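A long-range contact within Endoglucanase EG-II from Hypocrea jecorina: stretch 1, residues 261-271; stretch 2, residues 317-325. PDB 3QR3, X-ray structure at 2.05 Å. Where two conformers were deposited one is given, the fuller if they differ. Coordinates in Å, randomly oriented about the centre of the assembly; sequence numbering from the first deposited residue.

Stretch 1, residues 261-271: TGGGNVQSCIQ
Stretch 2 317-325: DTSLVSSCL

Two helix starts meet side by side. Stretch 1 runs extended through Gly262 and Gly263, turns at Gly264 and Asn265 (phi/psi -87/66), and enters a helix at Gln267 with Val266 as N-cap; stretch 2 begins its helix at Ser319 with Thr318 as N-cap. The axes point nearly the same way, 25° apart, and approach to 9.6 Å. The CA atoms of Asn265 and Leu320 lie 5.1 Å apart and set the register.

Asn265 is the polar link between the stretches. With chi1 m and chi2 -69°, its amide reaches the first turn of the second helix, where backbone NH groups lack partners within the helix. Its OD1 accepts from Leu320 N (3.0 Å, 161°) and from Thr318 OG1 (2.8 Å), whose p rotamer (75°) places OG1 within reach; Ser319 N, 3.5 Å from the same OD1, is too poorly angled to join. Asn265 ND2 is satisfied elsewhere in the structure, so both ends of the amide are used.

Leu320, chi1 t and chi2 p, fills the buried space beside this link. Its CD2 lies 3.4 Å from Gly263 O, while its CD1 packs 4.0 Å from Cys269 CB and 3.9 Å from Ile270 N. Glycine suits position 263: an ideal CB there would come within 2.9 Å of Cys269 SG, the sulfur of an m rotamer bonded covalently elsewhere in the structure.

Ile270 (m, t) is the knob of the helix pair, seated among Ser319, Leu320, Ser323 and Cys324. Its CD1 lies 4.2 Å from Ser319 OG and 4.1 Å from Ser323 OG, and its CG2 is 4.3 Å from Cys324 SG. Ser323, chi1 m, turns its OG back to Ser319 O (2.8 Å), satisfying the hydroxyl within its own helix. Cys324, also m and bonded covalently elsewhere in the structure, packs its SG 3.2 Å from Ile270 O, a close contact and not a hydrogen bond; the helix widens into a pi-type turn at 321-325.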

# COMPACT_ATOMS: atom_id res chain seq x y z
N THR A 261 6.85 -0.67 -4.82
CA THR A 261 7.92 -0.73 -5.79
C THR A 261 9.09 -1.39 -5.08
O THR A 261 9.16 -1.39 -3.86
CB THR A 261 8.29 0.68 -6.34
OG1 THR A 261 9.19 0.53 -7.45
CG2 THR A 261 8.94 1.56 -5.27
N GLY A 262 10.00 -1.99 -5.84
CA GLY A 262 11.11 -2.69 -5.21
C GLY A 262 11.99 -3.41 -6.21
O GLY A 262 11.70 -3.42 -7.40
N GLY A 263 13.07 -4.01 -5.71
CA GLY A 263 13.93 -4.81 -6.55
C GLY A 263 14.95 -5.56 -5.72
O GLY A 263 15.00 -5.42 -4.49
N GLY A 264 15.77 -6.37 -6.38
CA GLY A 264 16.81 -7.09 -5.68
C GLY A 264 17.83 -6.15 -5.06
O GLY A 264 17.94 -4.98 -5.44
N ASN A 265 18.58 -6.66 -4.08
CA ASN A 265 19.66 -5.88 -3.51
C ASN A 265 20.93 -6.10 -4.33
O ASN A 265 21.89 -6.70 -3.86
CB ASN A 265 19.86 -6.26 -2.05
CG ASN A 265 18.69 -5.86 -1.18
OD1 ASN A 265 18.47 -4.67 -0.96
ND2 ASN A 265 17.92 -6.84 -0.72
N VAL A 266 20.89 -5.63 -5.57
CA VAL A 266 21.94 -5.87 -6.55
C VAL A 266 22.18 -4.59 -7.37
O VAL A 266 21.32 -3.70 -7.40
CB VAL A 266 21.55 -7.01 -7.52
CG1 VAL A 266 21.44 -8.32 -6.77
CG2 VAL A 266 20.24 -6.68 -8.23
N GLN A 267 23.32 -4.52 -8.04
CA GLN A 267 23.74 -3.30 -8.74
C GLN A 267 22.73 -2.79 -9.77
O GLN A 267 22.48 -1.59 -9.85
CB GLN A 267 25.10 -3.51 -9.42
CG GLN A 267 25.70 -2.23 -9.98
CD GLN A 267 25.94 -1.18 -8.90
OE1 GLN A 267 26.41 -1.50 -7.81
NE2 GLN A 267 25.62 0.07 -9.20
N SER A 268 22.15 -3.69 -10.56
CA SER A 268 21.17 -3.28 -11.58
C SER A 268 20.00 -2.49 -10.98
O SER A 268 19.53 -1.51 -11.57
CB SER A 268 20.63 -4.48 -12.36
OG SER A 268 19.90 -5.37 -11.53
N CYS A 269 19.54 -2.91 -9.80
CA CYS A 269 18.43 -2.23 -9.13
C CYS A 269 18.88 -0.97 -8.40
O CYS A 269 18.14 0.01 -8.34
CB CYS A 269 17.72 -3.17 -8.16
SG CYS A 269 17.03 -4.62 -8.98
N ILE A 270 20.08 -1.01 -7.84
CA ILE A 270 20.65 0.19 -7.22
C ILE A 270 20.69 1.31 -8.25
O ILE A 270 20.41 2.46 -7.94
CB ILE A 270 22.04 -0.08 -6.62
CG1 ILE A 270 21.88 -0.88 -5.32
CG2 ILE A 270 22.76 1.25 -6.36
CD1 ILE A 270 23.19 -1.38 -4.72
N GLN A 271 21.01 0.97 -9.50
CA GLN A 271 21.02 1.97 -10.55
C GLN A 271 19.60 2.35 -10.98
O GLN A 271 19.25 3.53 -10.96
CB GLN A 271 21.84 1.53 -11.77
CG GLN A 271 21.75 2.52 -12.93
CD GLN A 271 22.74 2.24 -14.05
OE1 GLN A 271 22.57 2.71 -15.18
NE2 GLN A 271 23.78 1.48 -13.74
N ASP A 317 20.61 -1.61 7.15
CA ASP A 317 19.65 -1.70 6.05
C ASP A 317 20.17 -2.58 4.93
O ASP A 317 21.36 -2.79 4.82
CB ASP A 317 19.34 -0.31 5.49
CG ASP A 317 18.41 0.47 6.39
OD1 ASP A 317 18.71 1.65 6.67
OD2 ASP A 317 17.39 -0.10 6.84
N THR A 318 19.27 -3.07 4.08
CA THR A 318 19.69 -3.77 2.87
C THR A 318 20.32 -2.74 1.94
O THR A 318 20.17 -1.54 2.15
CB THR A 318 18.52 -4.52 2.18
OG1 THR A 318 17.66 -3.58 1.51
CG2 THR A 318 17.71 -5.30 3.20
N SER A 319 21.02 -3.19 0.91
CA SER A 319 21.71 -2.26 0.04
C SER A 319 20.75 -1.37 -0.78
O SER A 319 21.03 -0.19 -1.01
CB SER A 319 22.72 -2.99 -0.86
OG SER A 319 22.09 -3.97 -1.66
N LEU A 320 19.62 -1.92 -1.20
CA LEU A 320 18.68 -1.12 -1.99
C LEU A 320 18.04 -0.03 -1.14
O LEU A 320 17.90 1.11 -1.58
CB LEU A 320 17.61 -2.00 -2.65
CG LEU A 320 16.74 -1.24 -3.67
CD1 LEU A 320 17.54 -0.90 -4.91
CD2 LEU A 320 15.52 -2.05 -4.06
N VAL A 321 17.65 -0.37 0.08
CA VAL A 321 17.08 0.63 0.98
C VAL A 321 18.12 1.73 1.28
O VAL A 321 17.87 2.92 1.07
CB VAL A 321 16.60 0.01 2.30
CG1 VAL A 321 16.33 1.10 3.34
CG2 VAL A 321 15.35 -0.85 2.06
N SER A 322 19.30 1.29 1.73
CA SER A 322 20.37 2.21 2.11
C SER A 322 20.77 3.11 0.95
O SER A 322 20.91 4.33 1.12
CB SER A 322 21.58 1.42 2.61
OG SER A 322 22.68 2.29 2.81
N SER A 323 20.93 2.53 -0.24
CA SER A 323 21.40 3.27 -1.40
C SER A 323 20.31 4.10 -2.11
O SER A 323 20.63 5.11 -2.72
CB SER A 323 22.03 2.33 -2.44
OG SER A 323 23.03 1.50 -1.87
N CYS A 324 19.04 3.68 -2.04
CA CYS A 324 18.02 4.28 -2.90
C CYS A 324 16.77 4.82 -2.21
O CYS A 324 16.25 5.87 -2.58
CB CYS A 324 17.61 3.30 -4.00
SG CYS A 324 18.94 2.93 -5.16
N LEU A 325 16.25 4.09 -1.23
CA LEU A 325 14.99 4.48 -0.62
C LEU A 325 15.17 5.45 0.54
O LEU A 325 14.37 6.37 0.71
CB LEU A 325 14.21 3.25 -0.16
CG LEU A 325 13.96 2.25 -1.28
CD1 LEU A 325 13.12 1.09 -0.77
CD2 LEU A 325 13.27 2.94 -2.45